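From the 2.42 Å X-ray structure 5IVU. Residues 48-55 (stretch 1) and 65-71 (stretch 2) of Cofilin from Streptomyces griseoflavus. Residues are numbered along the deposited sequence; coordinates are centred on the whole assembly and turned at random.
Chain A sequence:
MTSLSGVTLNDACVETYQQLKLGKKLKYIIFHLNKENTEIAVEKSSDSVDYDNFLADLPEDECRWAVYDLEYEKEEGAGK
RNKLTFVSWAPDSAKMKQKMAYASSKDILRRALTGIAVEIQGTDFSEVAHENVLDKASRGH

Stretch 1 (48-55) SVDYDNFL
Stretch 2 65-71: WAVYDLE

Packing of the start of a helix in cofilin against a β-strand of the same chain. Stretch 2 is strand throughout, with phi/psi W65 -110/158, A66 -151/159, V67 -121/136, Y68 -130/131, D69 -88/88, L70 -81/122 and E71 -100/140. Stretch 1 begins as loop (S48 -71/131, V49 -79/-17, D50 -78/112); Y51 to L55 have phi between -57° and -67° and psi between -28° and -52°. The helix runs nearly antiparallel to the strand, at 166° between N-to-C directions, and the axes approach to 11.1 Å, a gap filled by side chains. In register, F54 CA lies 8.4 Å from Y68 CA, Y51 CA 9.2 Å from L70 CA, and V49 CA 9.5 Å from D69 CA. W65 (chi1 -51°, chi2 -78°) makes no contact with stretch 1. A66 points its CB toward the helix and meets the edge of the F54 ring, A66 CB to F54 CE1 3.7 Å. V67 (chi1 t) points away, as expected of alternation along a strand. Y68 points toward the helix and is the centre of the contact, with 108 Å² covered; chi1 is t (-164°) and chi2 -86°. Y68 CD2 lies over one face of the F54 ring, 3.7 Å from F54 CG, but the planes meet obliquely at 46° with centroids 5.0 Å apart. F54 itself points toward the strand with chi1 t (172°) and chi2 54°. Y51 (chi1 t, -165°; chi2 85°) leaves its backbone sideways, yet its ring reaches Y68 and presents an edge to the Y68 face: planes at 66°, centroids 5.0 Å, Y51 CD1 to Y68 CZ 3.5 Å. Beyond the rings, Y68 OH reaches the loop before the helix. Y68 OH is 3.7 Å from V49 O, and no direct hydrogen bond crosses the contact; instead a water lies 2.6 Å from Y68 OH, donating to S48 O at 2.8 Å and weakly to D50 O at 2.8 Å, so the tyrosine is tied to two loop carbonyls. The loop is also held from within: D50 N donates to S48 OG (3.1 Å; S48 chi1 t), and D50 (chi1 t, chi2 -20°) caps the helix by accepting from D52 N at OD1, 3.2 Å. L55 N to Y51 O, 3.1 Å, is a helical backbone bond. L70 (chi1 t, chi2 p) starts sideways but brings CD1 to 4.4 Å from Y51 CE1, a looser apolar contact. E71 (chi1 t, chi2 t, chi3 58°) ends the stretch without touching stretch 1.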

# COMPACT_ATOMS: atom_id res chain seq x y z
N SER A 48 -0.39 -1.76 13.96
CA SER A 48 0.41 -0.68 14.54
C SER A 48 -0.08 0.70 14.12
O SER A 48 -0.26 0.97 12.94
CB SER A 48 1.90 -0.83 14.17
OG SER A 48 2.64 0.31 14.60
N VAL A 49 -0.25 1.57 15.10
CA VAL A 49 -0.61 2.96 14.87
C VAL A 49 0.61 3.80 14.43
O VAL A 49 0.45 4.91 13.92
CB VAL A 49 -1.28 3.56 16.14
CG1 VAL A 49 -0.23 4.00 17.17
CG2 VAL A 49 -2.23 4.69 15.80
N ASP A 50 1.82 3.28 14.66
CA ASP A 50 3.07 4.01 14.42
C ASP A 50 3.42 4.02 12.94
O ASP A 50 3.74 2.99 12.35
CB ASP A 50 4.21 3.36 15.22
CG ASP A 50 5.40 4.29 15.42
OD1 ASP A 50 5.56 5.29 14.69
OD2 ASP A 50 6.19 4.01 16.34
N TYR A 51 3.35 5.20 12.33
CA TYR A 51 3.68 5.36 10.92
C TYR A 51 5.11 4.89 10.56
O TYR A 51 5.34 4.45 9.43
CB TYR A 51 3.45 6.80 10.45
CG TYR A 51 3.42 6.95 8.94
CD1 TYR A 51 2.25 6.74 8.23
CD2 TYR A 51 4.57 7.29 8.23
CE1 TYR A 51 2.22 6.87 6.85
CE2 TYR A 51 4.55 7.42 6.86
CZ TYR A 51 3.37 7.22 6.16
OH TYR A 51 3.34 7.34 4.80
N ASP A 52 6.04 4.97 11.51
CA ASP A 52 7.41 4.48 11.27
C ASP A 52 7.53 2.97 11.09
O ASP A 52 8.43 2.51 10.38
CB ASP A 52 8.36 4.94 12.38
CG ASP A 52 8.60 6.43 12.35
OD1 ASP A 52 8.76 7.01 11.25
OD2 ASP A 52 8.63 7.04 13.43
N ASN A 53 6.63 2.21 11.71
CA ASN A 53 6.54 0.76 11.45
C ASN A 53 6.11 0.45 10.01
O ASN A 53 6.57 -0.54 9.42
CB ASN A 53 5.55 0.07 12.40
CG ASN A 53 6.14 -0.19 13.77
OD1 ASN A 53 6.60 0.73 14.45
ND2 ASN A 53 6.17 -1.45 14.16
N PHE A 54 5.23 1.29 9.46
CA PHE A 54 4.84 1.20 8.05
C PHE A 54 6.04 1.44 7.15
O PHE A 54 6.32 0.61 6.27
CB PHE A 54 3.72 2.20 7.73
CG PHE A 54 3.39 2.31 6.27
CD1 PHE A 54 3.07 1.18 5.53
CD2 PHE A 54 3.37 3.55 5.64
CE1 PHE A 54 2.75 1.27 4.18
CE2 PHE A 54 3.04 3.65 4.30
CZ PHE A 54 2.74 2.51 3.56
N LEU A 55 6.75 2.55 7.39
CA LEU A 55 7.94 2.89 6.62
C LEU A 55 9.01 1.80 6.66
O LEU A 55 9.67 1.55 5.65
CB LEU A 55 8.53 4.22 7.08
CG LEU A 55 7.71 5.47 6.75
CD1 LEU A 55 8.38 6.72 7.31
CD2 LEU A 55 7.51 5.61 5.24
N TRP A 65 3.02 -2.79 -3.10
CA TRP A 65 1.83 -1.95 -2.92
C TRP A 65 1.44 -1.99 -1.45
O TRP A 65 1.79 -2.92 -0.73
CB TRP A 65 0.65 -2.42 -3.76
CG TRP A 65 0.95 -2.64 -5.21
CD1 TRP A 65 1.07 -1.69 -6.17
CD2 TRP A 65 1.13 -3.90 -5.85
NE1 TRP A 65 1.33 -2.28 -7.38
CE2 TRP A 65 1.37 -3.64 -7.21
CE3 TRP A 65 1.11 -5.23 -5.41
CZ2 TRP A 65 1.60 -4.66 -8.14
CZ3 TRP A 65 1.34 -6.24 -6.33
CH2 TRP A 65 1.58 -5.94 -7.69
N ALA A 66 0.70 -0.97 -1.01
CA ALA A 66 0.18 -0.97 0.34
C ALA A 66 -1.10 -0.20 0.41
O ALA A 66 -1.37 0.63 -0.46
CB ALA A 66 1.18 -0.38 1.31
N VAL A 67 -1.89 -0.49 1.44
CA VAL A 67 -3.00 0.36 1.83
C VAL A 67 -2.76 0.81 3.27
O VAL A 67 -2.35 0.00 4.10
CB VAL A 67 -4.35 -0.36 1.68
CG1 VAL A 67 -5.47 0.45 2.31
CG2 VAL A 67 -4.64 -0.60 0.21
N TYR A 68 -2.99 2.09 3.53
CA TYR A 68 -2.79 2.67 4.85
C TYR A 68 -4.04 3.45 5.24
O TYR A 68 -4.54 4.25 4.45
CB TYR A 68 -1.56 3.61 4.87
CG TYR A 68 -1.11 3.91 6.28
CD1 TYR A 68 -1.68 4.95 7.01
CD2 TYR A 68 -0.14 3.12 6.90
CE1 TYR A 68 -1.28 5.22 8.32
CE2 TYR A 68 0.26 3.37 8.20
CZ TYR A 68 -0.32 4.42 8.91
OH TYR A 68 0.07 4.69 10.21
N ASP A 69 -4.53 3.21 6.45
CA ASP A 69 -5.70 3.91 6.96
C ASP A 69 -5.21 5.19 7.62
O ASP A 69 -4.94 5.23 8.81
CB ASP A 69 -6.50 3.03 7.93
CG ASP A 69 -7.82 3.66 8.35
OD1 ASP A 69 -8.37 4.52 7.60
OD2 ASP A 69 -8.31 3.32 9.45
N LEU A 70 -5.08 6.24 6.81
CA LEU A 70 -4.44 7.47 7.21
C LEU A 70 -5.39 8.35 8.00
O LEU A 70 -6.45 8.72 7.50
CB LEU A 70 -3.96 8.23 5.98
CG LEU A 70 -3.01 9.41 6.19
CD1 LEU A 70 -1.63 8.93 6.58
CD2 LEU A 70 -2.95 10.24 4.92
N GLU A 71 -5.00 8.68 9.23
CA GLU A 71 -5.74 9.60 10.09
C GLU A 71 -5.11 11.00 10.05
O GLU A 71 -3.89 11.13 10.07
CB GLU A 71 -5.72 9.07 11.53
CG GLU A 71 -6.58 9.85 12.51
CD GLU A 71 -6.42 9.39 13.94
OE1 GLU A 71 -5.28 9.42 14.45
OE2 GLU A 71 -7.43 8.99 14.56
O HOH W 1 1.19 2.55 11.19